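Local atomic coordinates of DMSP lyase (Ruegeria pomeroyi, PDB entry 5CU1), a protein that belongs to the cupin clan, whose antiparallel strands form a small beta-barrel, and carries an iron(III) ion in this model. Residues Ala31-Leu36 and Thr71-Ile76; Ala143-Phe148 and His178-Arg183; Ala60-Asp65 and Ala79-Gly84; Cys110-Gly115 and Asp121-Tyr126. All coordinates share one frame; numbering follows the deposited sequence.

Contact 1. Residues Ala31-Leu36 and Thr71-Ile76; sequences AREPAL and TAYAAI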
# COMPACT_ATOMS: atom_id res chain seq x y z
N ALA A 31 -2.09 9.19 -14.25
CA ALA A 31 -1.83 9.78 -15.40
C ALA A 31 -0.42 10.02 -15.85
O ALA A 31 -0.20 9.75 -16.92
CB ALA A 31 -2.78 10.88 -15.76
N ARG A 32 0.52 10.39 -15.06
CA ARG A 32 1.88 10.56 -15.45
C ARG A 32 2.78 9.37 -15.58
O ARG A 32 3.83 9.44 -16.09
CB ARG A 32 2.58 11.55 -14.63
CG ARG A 32 1.81 12.47 -13.84
CD ARG A 32 2.70 13.52 -13.19
NE ARG A 32 3.23 13.12 -12.01
CZ ARG A 32 2.73 13.35 -10.86
NH1 ARG A 32 1.80 14.08 -10.61
NH2 ARG A 32 3.35 12.91 -9.94
N GLU A 33 2.30 8.28 -15.08
CA GLU A 33 2.97 7.08 -14.91
C GLU A 33 2.42 5.93 -15.65
O GLU A 33 1.53 5.41 -15.31
CB GLU A 33 3.12 6.70 -13.39
CG GLU A 33 3.95 7.59 -12.47
CD GLU A 33 5.39 7.54 -12.61
OE1 GLU A 33 5.85 6.77 -13.10
OE2 GLU A 33 6.06 8.22 -12.24
N PRO A 34 3.09 5.47 -16.70
CA PRO A 34 2.58 4.42 -17.57
C PRO A 34 2.28 3.06 -17.00
O PRO A 34 1.45 2.40 -17.43
CB PRO A 34 3.67 4.36 -18.63
CG PRO A 34 4.32 5.55 -18.55
CD PRO A 34 4.35 5.99 -17.25
N ALA A 35 3.00 2.69 -15.99
CA ALA A 35 2.84 1.43 -15.33
C ALA A 35 1.53 1.45 -14.51
O ALA A 35 0.95 0.54 -14.46
CB ALA A 35 4.02 1.01 -14.61
N LEU A 36 1.10 2.54 -14.04
CA LEU A 36 -0.16 2.73 -13.41
C LEU A 36 -1.36 2.76 -14.33
O LEU A 36 -2.23 2.08 -14.19
CB LEU A 36 -0.09 3.82 -12.45
CG LEU A 36 1.03 3.97 -11.48
CD1 LEU A 36 0.76 5.10 -10.65
CD2 LEU A 36 1.31 2.87 -10.57
N THR A 71 12.38 11.26 -5.25
CA THR A 71 12.67 11.96 -6.48
C THR A 71 11.55 12.84 -6.87
O THR A 71 11.56 13.91 -6.63
CB THR A 71 12.99 10.92 -7.45
OG1 THR A 71 12.06 9.93 -7.38
CG2 THR A 71 14.20 10.36 -7.06
N ALA A 72 10.55 12.27 -7.40
CA ALA A 72 9.47 12.91 -8.00
C ALA A 72 8.11 12.86 -7.39
O ALA A 72 7.32 13.31 -8.00
CB ALA A 72 9.44 12.35 -9.36
N TYR A 73 7.93 12.39 -6.18
CA TYR A 73 6.75 11.84 -5.55
C TYR A 73 6.45 12.31 -4.13
O TYR A 73 5.66 11.83 -3.53
CB TYR A 73 6.78 10.26 -5.61
CG TYR A 73 7.08 9.63 -6.95
CD1 TYR A 73 6.20 9.72 -7.94
CD2 TYR A 73 8.29 9.08 -7.24
CE1 TYR A 73 6.49 9.27 -9.14
CE2 TYR A 73 8.56 8.59 -8.42
CZ TYR A 73 7.63 8.65 -9.37
OH TYR A 73 7.79 8.26 -10.50
N ALA A 74 6.97 13.43 -3.73
CA ALA A 74 6.69 14.14 -2.52
C ALA A 74 5.38 14.58 -2.29
O ALA A 74 4.92 14.47 -1.27
CB ALA A 74 7.65 15.21 -2.25
N ALA A 75 4.64 14.98 -3.27
CA ALA A 75 3.26 15.40 -3.04
C ALA A 75 2.29 14.42 -2.46
O ALA A 75 1.61 14.70 -1.64
CB ALA A 75 2.70 16.05 -4.24
N ILE A 76 2.34 13.27 -3.05
CA ILE A 76 1.49 12.15 -2.80
C ILE A 76 1.83 11.48 -1.59
O ILE A 76 1.04 11.19 -0.95
CB ILE A 76 1.21 11.28 -4.07
CG1 ILE A 76 0.09 10.35 -3.84
CG2 ILE A 76 2.39 10.56 -4.51
CD1 ILE A 76 -0.28 9.45 -4.90

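Contact 2. Residues Ala143-Phe148 and His178-Arg183; sequences AEEIYF and HPHATR. With FE (Fe (III) ion), chain B.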
# COMPACT_ATOMS: atom_id res chain seq x y z
N ALA A 143 -6.69 -10.65 -6.31
CA ALA A 143 -6.36 -9.59 -7.02
C ALA A 143 -4.98 -9.68 -7.63
O ALA A 143 -4.10 -9.92 -7.03
CB ALA A 143 -6.50 -8.31 -6.23
N GLU A 144 -4.92 -9.27 -8.84
CA GLU A 144 -3.79 -8.72 -9.43
C GLU A 144 -3.37 -7.40 -8.90
O GLU A 144 -4.14 -6.61 -8.61
CB GLU A 144 -3.94 -8.68 -10.90
CG GLU A 144 -4.28 -9.96 -11.55
CD GLU A 144 -4.24 -9.95 -13.07
OE1 GLU A 144 -4.88 -9.30 -13.69
OE2 GLU A 144 -3.59 -10.68 -13.66
N GLU A 145 -2.10 -7.31 -8.79
CA GLU A 145 -1.41 -6.27 -8.12
C GLU A 145 -0.23 -5.54 -8.74
O GLU A 145 0.50 -6.05 -9.24
CB GLU A 145 -1.19 -6.65 -6.65
CG GLU A 145 -0.35 -5.86 -5.81
CD GLU A 145 -0.07 -6.45 -4.49
OE1 GLU A 145 0.63 -7.27 -4.31
OE2 GLU A 145 -0.65 -6.12 -3.62
N ILE A 146 -0.23 -4.27 -8.65
CA ILE A 146 0.91 -3.41 -8.74
C ILE A 146 1.44 -2.65 -7.50
O ILE A 146 0.78 -1.99 -6.95
CB ILE A 146 0.85 -2.59 -10.06
CG1 ILE A 146 2.24 -2.34 -10.65
CG2 ILE A 146 -0.19 -1.46 -10.08
CD1 ILE A 146 2.22 -1.50 -11.92
N TYR A 147 2.66 -2.83 -7.14
CA TYR A 147 3.46 -2.01 -6.25
C TYR A 147 4.39 -0.94 -6.93
O TYR A 147 5.33 -1.18 -7.48
CB TYR A 147 4.16 -2.94 -5.20
CG TYR A 147 3.62 -3.36 -3.85
CD1 TYR A 147 2.78 -4.38 -3.69
CD2 TYR A 147 4.12 -2.84 -2.74
CE1 TYR A 147 2.43 -4.84 -2.47
CE2 TYR A 147 3.75 -3.23 -1.54
CZ TYR A 147 2.91 -4.22 -1.37
OH TYR A 147 2.69 -4.53 -0.15
N PHE A 148 3.99 0.23 -6.84
CA PHE A 148 4.67 1.46 -7.14
C PHE A 148 5.23 2.15 -5.94
O PHE A 148 4.58 2.62 -5.24
CB PHE A 148 3.85 2.34 -8.15
CG PHE A 148 4.55 3.49 -8.72
CD1 PHE A 148 4.95 3.56 -10.04
CD2 PHE A 148 4.76 4.53 -7.97
CE1 PHE A 148 5.54 4.57 -10.53
CE2 PHE A 148 5.41 5.59 -8.48
CZ PHE A 148 5.81 5.56 -9.77
N HIS A 178 -0.04 -15.12 -6.32
CA HIS A 178 1.36 -15.28 -6.39
C HIS A 178 1.98 -14.79 -5.14
O HIS A 178 1.75 -13.76 -4.76
CB HIS A 178 1.87 -14.65 -7.61
CG HIS A 178 3.11 -15.22 -8.10
ND1 HIS A 178 3.18 -15.82 -9.32
CD2 HIS A 178 4.33 -15.30 -7.57
CE1 HIS A 178 4.42 -16.17 -9.53
NE2 HIS A 178 5.11 -15.91 -8.47
N PRO A 179 2.64 -15.78 -4.45
CA PRO A 179 3.29 -15.32 -3.21
C PRO A 179 4.37 -14.18 -3.26
O PRO A 179 5.17 -14.27 -4.00
CB PRO A 179 3.84 -16.56 -2.64
CG PRO A 179 2.98 -17.56 -3.03
CD PRO A 179 2.78 -17.30 -4.41
N HIS A 180 4.20 -13.12 -2.54
CA HIS A 180 5.20 -12.07 -2.52
C HIS A 180 5.52 -11.59 -1.09
O HIS A 180 4.69 -11.69 -0.18
CB HIS A 180 4.73 -10.89 -3.39
CG HIS A 180 3.31 -10.49 -3.15
ND1 HIS A 180 2.24 -11.24 -3.58
CD2 HIS A 180 2.78 -9.39 -2.55
CE1 HIS A 180 1.11 -10.63 -3.25
NE2 HIS A 180 1.41 -9.51 -2.62
N ALA A 181 6.74 -11.07 -0.90
CA ALA A 181 7.19 -10.62 0.43
C ALA A 181 7.99 -9.35 0.31
O ALA A 181 8.51 -9.03 -0.76
CB ALA A 181 8.02 -11.70 1.12
N THR A 182 8.10 -8.63 1.42
CA THR A 182 8.95 -7.45 1.46
C THR A 182 9.81 -7.46 2.71
O THR A 182 9.37 -7.92 3.76
CB THR A 182 8.14 -6.15 1.42
OG1 THR A 182 7.16 -6.25 0.39
CG2 THR A 182 9.04 -4.93 1.13
N ARG A 183 11.05 -7.00 2.56
CA ARG A 183 11.99 -6.83 3.67
C ARG A 183 12.65 -5.48 3.57
O ARG A 183 13.18 -5.12 2.52
CB ARG A 183 13.05 -7.94 3.69
CG ARG A 183 14.28 -7.64 4.54
CD ARG A 183 15.11 -8.89 4.85
NE ARG A 183 14.61 -9.61 6.03
CZ ARG A 183 14.14 -10.85 6.00
NH1 ARG A 183 14.12 -11.51 4.84
NH2 ARG A 183 13.70 -11.43 7.11
FE FE B . -0.00 -7.87 -2.13

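Contact 3. Residues Ala60-Asp65 and Ala79-Gly84; sequences ALMESD and AFIAAG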
# COMPACT_ATOMS: atom_id res chain seq x y z
N ALA A 60 1.58 6.78 13.25
CA ALA A 60 2.63 7.46 13.94
C ALA A 60 3.96 7.28 13.37
O ALA A 60 4.56 8.19 13.13
CB ALA A 60 2.66 7.22 15.42
N LEU A 61 4.39 6.10 13.17
CA LEU A 61 5.55 5.78 12.42
C LEU A 61 5.72 6.42 11.05
O LEU A 61 6.65 6.88 10.80
CB LEU A 61 6.02 4.32 12.52
CG LEU A 61 6.09 3.47 13.80
CD1 LEU A 61 6.09 2.00 13.61
CD2 LEU A 61 7.24 3.93 14.55
N MET A 62 4.77 6.35 10.20
CA MET A 62 4.71 6.95 8.92
C MET A 62 4.80 8.41 8.95
O MET A 62 5.45 8.87 8.22
CB MET A 62 3.55 6.45 8.10
CG MET A 62 3.50 6.70 6.56
SD MET A 62 2.29 6.04 5.52
CE MET A 62 1.22 7.01 5.77
N GLU A 63 4.06 9.05 9.82
CA GLU A 63 4.15 10.42 10.01
C GLU A 63 5.46 11.04 10.55
O GLU A 63 5.91 11.98 10.12
CB GLU A 63 2.88 10.95 10.49
CG GLU A 63 2.37 10.63 11.82
CD GLU A 63 0.90 10.75 11.97
OE1 GLU A 63 0.50 10.90 13.02
OE2 GLU A 63 0.15 10.58 11.07
N SER A 64 6.04 10.34 11.42
CA SER A 64 7.27 10.51 11.93
C SER A 64 8.55 10.24 11.16
O SER A 64 9.38 10.87 11.39
CB SER A 64 7.32 9.76 13.22
OG SER A 64 8.15 10.45 13.99
N ASP A 65 8.63 9.21 10.35
CA ASP A 65 9.81 8.76 9.61
C ASP A 65 10.57 9.86 8.81
O ASP A 65 10.08 10.55 8.11
CB ASP A 65 9.40 7.60 8.78
CG ASP A 65 10.34 6.57 8.71
OD1 ASP A 65 11.45 6.90 8.56
OD2 ASP A 65 9.88 5.42 8.64
N ALA A 79 0.57 13.83 1.10
CA ALA A 79 -0.77 13.51 1.07
C ALA A 79 -1.23 12.22 1.66
O ALA A 79 -1.95 12.28 2.41
CB ALA A 79 -1.30 13.85 -0.23
N PHE A 80 -0.54 11.15 1.48
CA PHE A 80 -0.67 9.94 2.16
C PHE A 80 -0.58 10.09 3.79
O PHE A 80 -1.30 9.57 4.48
CB PHE A 80 0.12 8.75 1.51
CG PHE A 80 -0.55 7.97 0.40
CD1 PHE A 80 -1.76 7.45 0.55
CD2 PHE A 80 0.07 7.82 -0.87
CE1 PHE A 80 -2.31 6.82 -0.46
CE2 PHE A 80 -0.52 7.15 -1.85
CZ PHE A 80 -1.70 6.66 -1.66
N ILE A 81 0.41 10.79 4.24
CA ILE A 81 0.59 11.24 5.49
C ILE A 81 -0.46 12.10 6.08
O ILE A 81 -0.84 11.82 7.04
CB ILE A 81 1.97 11.76 5.67
CG1 ILE A 81 2.91 10.72 5.41
CG2 ILE A 81 2.24 12.24 7.00
CD1 ILE A 81 4.25 11.15 5.28
N ALA A 82 -0.84 13.15 5.45
CA ALA A 82 -1.93 13.96 5.80
C ALA A 82 -3.29 13.35 6.00
O ALA A 82 -3.81 13.54 6.95
CB ALA A 82 -1.91 15.31 5.11
N ALA A 83 -3.68 12.40 5.22
CA ALA A 83 -4.91 11.65 5.37
C ALA A 83 -4.88 10.52 6.20
O ALA A 83 -5.84 10.06 6.44
CB ALA A 83 -5.41 11.26 4.00
N GLY A 84 -3.71 10.20 6.68
CA GLY A 84 -3.44 9.36 7.71
C GLY A 84 -4.16 9.58 9.02
O GLY A 84 -4.47 8.73 9.66

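Contact 4. Residues Cys110-Gly115 and Asp121-Tyr126; sequences CLIGEG and DSLAAY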
# COMPACT_ATOMS: atom_id res chain seq x y z
N CYS A 110 -6.56 1.66 2.86
CA CYS A 110 -7.44 2.01 1.70
C CYS A 110 -7.69 3.49 1.35
O CYS A 110 -8.05 4.20 2.09
CB CYS A 110 -8.73 1.19 1.65
SG CYS A 110 -9.27 0.52 0.14
N LEU A 111 -7.43 3.87 0.14
CA LEU A 111 -8.02 4.96 -0.51
C LEU A 111 -9.21 4.63 -1.45
O LEU A 111 -10.18 5.18 -1.28
CB LEU A 111 -6.98 5.87 -1.07
CG LEU A 111 -7.30 6.74 -2.23
CD1 LEU A 111 -7.75 8.13 -1.75
CD2 LEU A 111 -6.12 6.84 -3.12
N ILE A 112 -9.14 3.65 -2.33
CA ILE A 112 -10.18 3.21 -3.20
C ILE A 112 -10.61 1.77 -2.89
O ILE A 112 -9.99 1.00 -3.17
CB ILE A 112 -9.86 3.48 -4.70
CG1 ILE A 112 -9.68 4.97 -4.95
CG2 ILE A 112 -10.91 2.95 -5.54
CD1 ILE A 112 -9.08 5.26 -6.22
N GLY A 113 -11.74 1.54 -2.32
CA GLY A 113 -12.33 0.32 -2.00
C GLY A 113 -12.82 0.26 -0.63
O GLY A 113 -12.92 1.18 -0.01
N GLU A 114 -13.00 -0.92 -0.19
CA GLU A 114 -13.43 -1.30 1.15
C GLU A 114 -12.61 -0.67 2.27
O GLU A 114 -11.43 -0.99 2.45
CB GLU A 114 -13.39 -2.82 1.27
CG GLU A 114 -13.46 -3.35 2.67
CD GLU A 114 -14.86 -3.64 3.09
OE1 GLU A 114 -15.76 -2.85 2.71
OE2 GLU A 114 -15.08 -4.65 3.79
N GLY A 115 -13.25 0.21 3.03
CA GLY A 115 -12.60 0.89 4.12
C GLY A 115 -11.95 2.19 3.68
O GLY A 115 -11.29 2.85 4.48
N ASP A 121 -15.86 -0.64 -8.42
CA ASP A 121 -15.75 -2.04 -8.87
C ASP A 121 -14.65 -2.44 -9.82
O ASP A 121 -14.52 -3.51 -10.09
CB ASP A 121 -16.96 -2.48 -9.56
CG ASP A 121 -18.19 -2.42 -8.77
OD1 ASP A 121 -18.12 -2.83 -7.67
OD2 ASP A 121 -19.27 -2.14 -9.39
N SER A 122 -13.82 -1.58 -10.13
CA SER A 122 -12.88 -1.85 -11.04
C SER A 122 -11.38 -1.90 -10.48
O SER A 122 -10.64 -2.57 -10.87
CB SER A 122 -13.17 -0.90 -12.23
OG SER A 122 -12.82 0.41 -12.17
N LEU A 123 -11.09 -1.13 -9.52
CA LEU A 123 -9.90 -0.99 -8.79
C LEU A 123 -10.05 -0.85 -7.25
O LEU A 123 -11.03 -0.54 -6.81
CB LEU A 123 -9.01 0.08 -9.48
CG LEU A 123 -9.13 1.56 -9.56
CD1 LEU A 123 -10.50 1.98 -9.99
CD2 LEU A 123 -8.89 2.21 -8.30
N ALA A 124 -9.01 -1.11 -6.51
CA ALA A 124 -8.63 -0.53 -5.26
C ALA A 124 -7.23 0.05 -5.22
O ALA A 124 -6.51 -0.19 -5.96
CB ALA A 124 -8.83 -1.48 -4.18
N ALA A 125 -7.07 0.94 -4.35
CA ALA A 125 -5.90 1.61 -4.06
C ALA A 125 -5.74 1.71 -2.61
O ALA A 125 -6.60 2.00 -1.94
CB ALA A 125 -5.81 2.95 -4.74
N TYR A 126 -4.48 1.58 -2.25
CA TYR A 126 -3.79 1.51 -0.97
C TYR A 126 -2.33 2.23 -0.91
O TYR A 126 -1.71 2.51 -1.89
CB TYR A 126 -3.74 0.09 -0.37
CG TYR A 126 -4.85 -0.84 -0.48
CD1 TYR A 126 -5.73 -0.97 0.49
CD2 TYR A 126 -4.98 -1.66 -1.53
CE1 TYR A 126 -6.69 -1.83 0.44
CE2 TYR A 126 -5.98 -2.50 -1.59
CZ TYR A 126 -6.87 -2.55 -0.59
OH TYR A 126 -7.85 -3.41 -0.65
O HOH W 1 -10.08 -2.99 0.86

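Contact 1. Residues Ala31-Leu36 and Thr71-Ile76
E33 and Y73 meet at the ends of their side chains, joining two helix starts on the outside of the cupin barrel. Each occupies the N-cap position, E33 before helix 34-39 and Y73 before helix 74-83.

The polar link is a hydrogen bond from Y73 OH to E33 OE2, very short at 2.5 Å. The carboxylate oxygen lies at the edge of the phenol ring and in its plane, while the carboxylate itself is turned 48° from that plane. A bend in the glutamate chain at chi2 (-74°) curls the acid round to meet the tyrosine, which approaches from the opposite direction. Tyrosine suits this largely buried place because its ring can pack against apolar neighbours while its tip still offers a donor.

Apolar contacts hold the ring. The methyl of A72 lies over the centre of one face, 3.9 Å above the plane, L29 touches the side chain, and F148 meets the ring edge-to-face, tying it to strand 144-150.

R32, which is exposed, extends its guanidinium toward the backbone of the other segment without bonding to it: R32 NH2 stops 4.4 Å from A72 O.

Contact 2. Residues Ala143-Phe148 and His178-Arg183
E145 and H180 meet at the iron. The carboxylate grips the metal with both oxygens, OE2 of E145 lying 2.4 Å from the iron(III) ion and OE1 at nearly the same distance, and NE2 of H180 adds a bond of 2.2 Å. H141 completes the protein ligands. E145 OE1 and H180 NE2 come within 2.9 Å of each other because both bind the same ion, and there is no hydrogen bond between them. The carboxylate and imidazole planes stand 80° apart, so the two groups approach the metal without lying against one another. The Y147 ring also turns its edge to the ion, with CE1 3.9 Å from it.

The second shell fixes these groups. H180 ND1 donates to H178 O at 2.8 Å, nearly in the imidazole plane and in the carbonyl plane, which sets the rotation of the ring. On the glutamate, H174 ND1 is hydrogen-bonded to OE1 and W195 NE1 to OE2. With CG anti to the backbone N (chi1 171°) and an extended chain beyond, E145 reaches straight inward from its strand.

Further out, strand 144-150 and strand 180-183 belong to different sheets of the barrel, so the ion bridges the two, as metals do in cupins. A carboxylate and imidazoles are ligands well suited to a ferric ion, and with ND1 of H180 committed as a donor to a backbone carbonyl, NE2 is the nitrogen left to coordinate the metal.

Contact 3. Residues Ala60-Asp65 and Ala79-Gly84
M62 lays the end of its side chain over the backbone and side chain of the opposing helix: its CE methyl rests 3.8 Å from F80 O and 4.1 Å from I81 CG1. The thioether is extended as far as SD and then bends at chi3 (81°), which swings the methyl round to the helix. Methionine suits such a place, since a long, flexible, apolar chain can adapt its shape to the uneven surface of a neighbouring helix.

I81 answers from the other side with both of its branches. I81 CG2 packs 3.8 Å from E63 CB, at the root of that side chain, while I81 CD1 at the end of the longer branch lies 3.9 Å from M62 O. A beta-branched residue can thus press on two consecutive residues of helix 57-64 at once. E63 takes part through its aliphatic root, and its carboxylate is occupied by a salt bridge to R55; glutamate fits a partly exposed position where the base is apolar and the tip charged. Near these side chains the second segment finishes in G84, whose lack of a side chain suits a place where a beta carbon would crowd I81 O.

The axes of the short segments 60-64 and 79-83 come within 9.6 Å, their directions 138° apart, an inclined, broadly antiparallel packing. M62 touches W89 of a loop, and Y129 and M190 of the strands, and F80 reaches V127, M190 and L192, seating the pair on strands 124-130 and 189-196; F80, A79 and A83 also lean on L22 of helix 17-32.

Contact 4. Residues Cys110-Gly115 and Asp121-Tyr126
L111 and I112 both face A125, making a classic beta bulge where the chain turns a corner at the edge of a sheet of the cupin barrel. A125 O accepts from both successive amides, L111 N at 2.9 Å and I112 N at 3.1 Å, and A125 N returns a bond to I112 O. C110 pairs with Y126, but the extra residue pairs I112 with A125 rather than A124.

The I112 side chain starts at CB, which lies 4.1 Å from A125 CB. I112 CG2 then presses on L123 CD2 at 3.5 Å, a tight fit, and I112 CD1 at the tip meets L123 CD2 as well, at 3.7 Å. Branched aliphatic residues suit this buried place, where I112 also touches F26 of helix 17-32. After it, G113 adopts a positive phi (131°), a conformation well suited to glycine.

On the other face of the sheet, C110 SG lies oblique to the Y126 ring, 4.2 Å from its centroid, a sulfur-aromatic contact. Beyond the ring, a water lies 2.7 Å from Y126 OH and donates to E114 O at 2.9 Å.

In the fold
Contacts 1 and 3 cross along the chain, their segments alternating, and share helix 74-83: contact 1 uses its start and contact 3 its end. Contact 4 follows, then contact 2, so the helical contacts come earlier in the sequence than the strand contacts. Contacts 2 and 4, with centres 16 Å apart, reach the same five-stranded sheet, through strands 144-150 and 124-130. Two pairs of contacts touch across the boundary between helices and sheet: F148 of contact 2 packs against E33, L36 and Y73 of contact 1, and F80 of contact 3 touches Y126 of contact 4. Contacts 2 and 3, 22 Å apart between centres, lie on opposite sides of the chain's centre, so the iron site is well separated from the helix pair.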